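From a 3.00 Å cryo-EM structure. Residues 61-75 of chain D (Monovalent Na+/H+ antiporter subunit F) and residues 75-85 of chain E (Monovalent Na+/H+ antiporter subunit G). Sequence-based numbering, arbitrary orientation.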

# COMPACT_ATOMS: atom_id res chain seq x y z
N LEU D 61 -33.45 24.58 -5.93
CA LEU D 61 -33.36 23.22 -6.46
C LEU D 61 -34.20 23.07 -7.72
O LEU D 61 -33.75 22.51 -8.73
CB LEU D 61 -33.80 22.22 -5.40
CG LEU D 61 -33.10 22.32 -4.05
CD1 LEU D 61 -33.80 21.45 -3.04
CD2 LEU D 61 -31.65 21.93 -4.18
N VAL D 62 -35.43 23.59 -7.69
CA VAL D 62 -36.30 23.48 -8.86
C VAL D 62 -35.72 24.27 -10.02
O VAL D 62 -35.83 23.85 -11.18
CB VAL D 62 -37.72 23.94 -8.51
CG1 VAL D 62 -38.54 24.18 -9.76
CG2 VAL D 62 -38.40 22.91 -7.62
N LEU D 63 -35.06 25.40 -9.74
CA LEU D 63 -34.40 26.13 -10.82
C LEU D 63 -33.17 25.39 -11.32
O LEU D 63 -32.76 25.60 -12.47
CB LEU D 63 -34.01 27.53 -10.34
CG LEU D 63 -33.41 28.47 -11.37
CD1 LEU D 63 -34.28 28.52 -12.61
CD2 LEU D 63 -33.24 29.86 -10.79
N VAL D 64 -32.59 24.52 -10.51
CA VAL D 64 -31.38 23.79 -10.89
C VAL D 64 -31.71 22.42 -11.47
O VAL D 64 -31.10 22.00 -12.45
CB VAL D 64 -30.44 23.69 -9.68
CG1 VAL D 64 -29.37 22.64 -9.93
CG2 VAL D 64 -29.81 25.04 -9.40
N ALA D 65 -32.68 21.72 -10.87
CA ALA D 65 -33.03 20.39 -11.35
C ALA D 65 -33.48 20.41 -12.80
O ALA D 65 -33.24 19.44 -13.54
CB ALA D 65 -34.12 19.78 -10.46
N THR D 66 -34.12 21.49 -13.24
CA THR D 66 -34.50 21.61 -14.64
C THR D 66 -33.28 21.74 -15.53
O THR D 66 -33.25 21.19 -16.64
CB THR D 66 -35.44 22.79 -14.83
OG1 THR D 66 -34.77 24.00 -14.43
CG2 THR D 66 -36.67 22.62 -13.98
N LEU D 67 -32.26 22.46 -15.07
CA LEU D 67 -30.98 22.48 -15.75
C LEU D 67 -30.20 21.18 -15.56
O LEU D 67 -29.10 21.05 -16.11
CB LEU D 67 -30.13 23.65 -15.27
CG LEU D 67 -30.79 25.03 -15.33
CD1 LEU D 67 -29.76 26.11 -15.06
CD2 LEU D 67 -31.44 25.24 -16.68
N VAL D 68 -30.75 20.24 -14.80
CA VAL D 68 -30.12 18.95 -14.57
C VAL D 68 -30.91 17.83 -15.23
O VAL D 68 -30.33 16.95 -15.87
CB VAL D 68 -29.94 18.70 -13.06
CG1 VAL D 68 -29.78 17.22 -12.78
CG2 VAL D 68 -28.75 19.47 -12.53
N GLY D 69 -32.24 17.85 -15.10
CA GLY D 69 -33.07 16.90 -15.82
C GLY D 69 -33.07 17.07 -17.32
O GLY D 69 -33.69 16.27 -18.02
N LEU D 70 -32.39 18.11 -17.82
CA LEU D 70 -32.23 18.33 -19.25
C LEU D 70 -30.85 17.88 -19.75
O LEU D 70 -30.76 17.13 -20.72
CB LEU D 70 -32.44 19.81 -19.58
CG LEU D 70 -31.95 20.25 -20.96
CD1 LEU D 70 -32.91 19.77 -22.04
CD2 LEU D 70 -31.80 21.75 -21.01
N VAL D 71 -29.79 18.34 -19.09
CA VAL D 71 -28.44 17.91 -19.46
C VAL D 71 -28.30 16.41 -19.27
O VAL D 71 -27.60 15.74 -20.05
CB VAL D 71 -27.39 18.68 -18.64
CG1 VAL D 71 -25.99 18.27 -19.05
CG2 VAL D 71 -27.58 20.17 -18.83
N SER D 72 -28.95 15.85 -18.26
CA SER D 72 -28.93 14.41 -18.05
C SER D 72 -29.94 13.67 -18.92
O SER D 72 -30.05 12.45 -18.81
CB SER D 72 -29.19 14.08 -16.58
OG SER D 72 -30.58 14.03 -16.31
N ALA D 73 -30.68 14.38 -19.77
CA ALA D 73 -31.55 13.76 -20.76
C ALA D 73 -30.96 13.84 -22.16
O ALA D 73 -30.88 12.82 -22.85
CB ALA D 73 -32.93 14.42 -20.73
N LEU D 74 -30.55 15.04 -22.58
CA LEU D 74 -29.86 15.19 -23.86
C LEU D 74 -28.69 14.23 -23.97
O LEU D 74 -28.51 13.56 -25.00
CB LEU D 74 -29.38 16.63 -24.02
CG LEU D 74 -30.43 17.74 -23.95
CD1 LEU D 74 -29.77 19.10 -24.06
CD2 LEU D 74 -31.47 17.55 -25.03
N SER D 75 -27.89 14.13 -22.91
CA SER D 75 -26.76 13.21 -22.91
C SER D 75 -27.21 11.78 -23.17
O SER D 75 -26.56 11.04 -23.91
CB SER D 75 -26.00 13.30 -21.59
OG SER D 75 -26.74 12.70 -20.54
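Chain E 75-85: ILQFASSAIGA

Membrane subunits often pack by close fit, without hydrogen bonds between them, and these stretches of subunits F and G illustrate the principle. Residues 75-85 of chain E form one uninterrupted stretch of helix, each turn closed by bonds such as Ser E80 N to Leu E76 O at 2.9 Å. It runs in the same sense as chain D: the CA atoms of Thr D66 and Gln E77 lie 6.1 Å apart, those of Leu D70 and Ser E80 5.8 Å, and those of Leu D74 and Gly E84 5.7 Å, so the two backbones keep a nearly constant spacing.

No hydrogen bond crosses between the stretches. Apolar side chains meet in two places. Leu E76 points toward chain D, where its CD1 meets Leu D67 CD2 at 3.6 Å and Leu D63 CD1 at 4.4 Å; farther along, Ile E83 CG2 rests 3.9 Å from Leu D74 CD2.

Polar residues also pack here, without a hydrogen bond across the contact. Gln E77 CG touches Thr D66 CG2 at 3.4 Å, while its NE2 reaches within 4.1 Å of Val D62 CG1. Ser E80 CB lies 3.9 Å from Leu D70 CD1.

The backbone takes part too: Gly E84, with no side chain, brings its CA to 4.2 Å from Leu D74 CD2.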

# COMPACT_ATOMS: atom_id res chain seq x y z
N ILE E 75 -40.88 28.19 -17.77
CA ILE E 75 -40.47 28.25 -19.17
C ILE E 75 -39.37 27.25 -19.45
O ILE E 75 -39.36 26.57 -20.49
CB ILE E 75 -40.03 29.68 -19.53
CG1 ILE E 75 -41.16 30.67 -19.25
CG2 ILE E 75 -39.61 29.76 -20.99
CD1 ILE E 75 -40.79 32.11 -19.50
N LEU E 76 -38.41 27.12 -18.52
CA LEU E 76 -37.33 26.16 -18.72
C LEU E 76 -37.86 24.73 -18.72
O LEU E 76 -37.41 23.90 -19.51
CB LEU E 76 -36.26 26.34 -17.65
CG LEU E 76 -35.40 27.59 -17.81
CD1 LEU E 76 -34.21 27.54 -16.87
CD2 LEU E 76 -34.95 27.76 -19.25
N GLN E 77 -38.84 24.43 -17.86
CA GLN E 77 -39.43 23.10 -17.84
C GLN E 77 -40.13 22.80 -19.15
O GLN E 77 -39.99 21.70 -19.70
CB GLN E 77 -40.41 22.98 -16.68
CG GLN E 77 -39.75 23.03 -15.32
CD GLN E 77 -40.76 22.97 -14.19
OE1 GLN E 77 -41.92 23.34 -14.36
NE2 GLN E 77 -40.33 22.51 -13.03
N PHE E 78 -40.90 23.76 -19.67
CA PHE E 78 -41.58 23.55 -20.94
C PHE E 78 -40.58 23.28 -22.06
O PHE E 78 -40.68 22.27 -22.77
CB PHE E 78 -42.46 24.76 -21.27
CG PHE E 78 -43.83 24.69 -20.69
CD1 PHE E 78 -44.59 23.54 -20.80
CD2 PHE E 78 -44.37 25.77 -20.01
CE1 PHE E 78 -45.85 23.47 -20.26
CE2 PHE E 78 -45.63 25.70 -19.47
CZ PHE E 78 -46.38 24.55 -19.60
N ALA E 79 -39.61 24.18 -22.22
CA ALA E 79 -38.64 24.02 -23.30
C ALA E 79 -37.83 22.74 -23.16
O ALA E 79 -37.54 22.06 -24.15
CB ALA E 79 -37.71 25.24 -23.35
N SER E 80 -37.49 22.36 -21.92
CA SER E 80 -36.67 21.18 -21.72
C SER E 80 -37.47 19.90 -21.96
O SER E 80 -36.96 18.96 -22.57
CB SER E 80 -36.07 21.19 -20.32
OG SER E 80 -37.01 20.74 -19.36
N SER E 81 -38.72 19.86 -21.50
CA SER E 81 -39.55 18.69 -21.77
C SER E 81 -39.87 18.56 -23.24
O SER E 81 -40.15 17.45 -23.71
CB SER E 81 -40.84 18.75 -20.96
OG SER E 81 -41.67 17.64 -21.25
N ALA E 82 -39.85 19.66 -23.99
CA ALA E 82 -40.00 19.55 -25.44
C ALA E 82 -38.72 19.01 -26.08
O ALA E 82 -38.75 18.02 -26.82
CB ALA E 82 -40.37 20.90 -26.04
N ILE E 83 -37.58 19.64 -25.79
CA ILE E 83 -36.35 19.35 -26.51
C ILE E 83 -35.81 17.98 -26.14
O ILE E 83 -35.29 17.25 -27.00
CB ILE E 83 -35.32 20.46 -26.26
CG1 ILE E 83 -35.78 21.75 -26.94
CG2 ILE E 83 -33.95 20.06 -26.76
CD1 ILE E 83 -34.88 22.91 -26.68
N GLY E 84 -35.90 17.60 -24.86
CA GLY E 84 -35.44 16.28 -24.47
C GLY E 84 -36.18 15.17 -25.18
O GLY E 84 -35.57 14.23 -25.69
N ALA E 85 -37.51 15.27 -25.24
CA ALA E 85 -38.29 14.27 -25.95
C ALA E 85 -37.98 14.29 -27.44
O ALA E 85 -37.90 13.23 -28.08
CB ALA E 85 -39.78 14.49 -25.70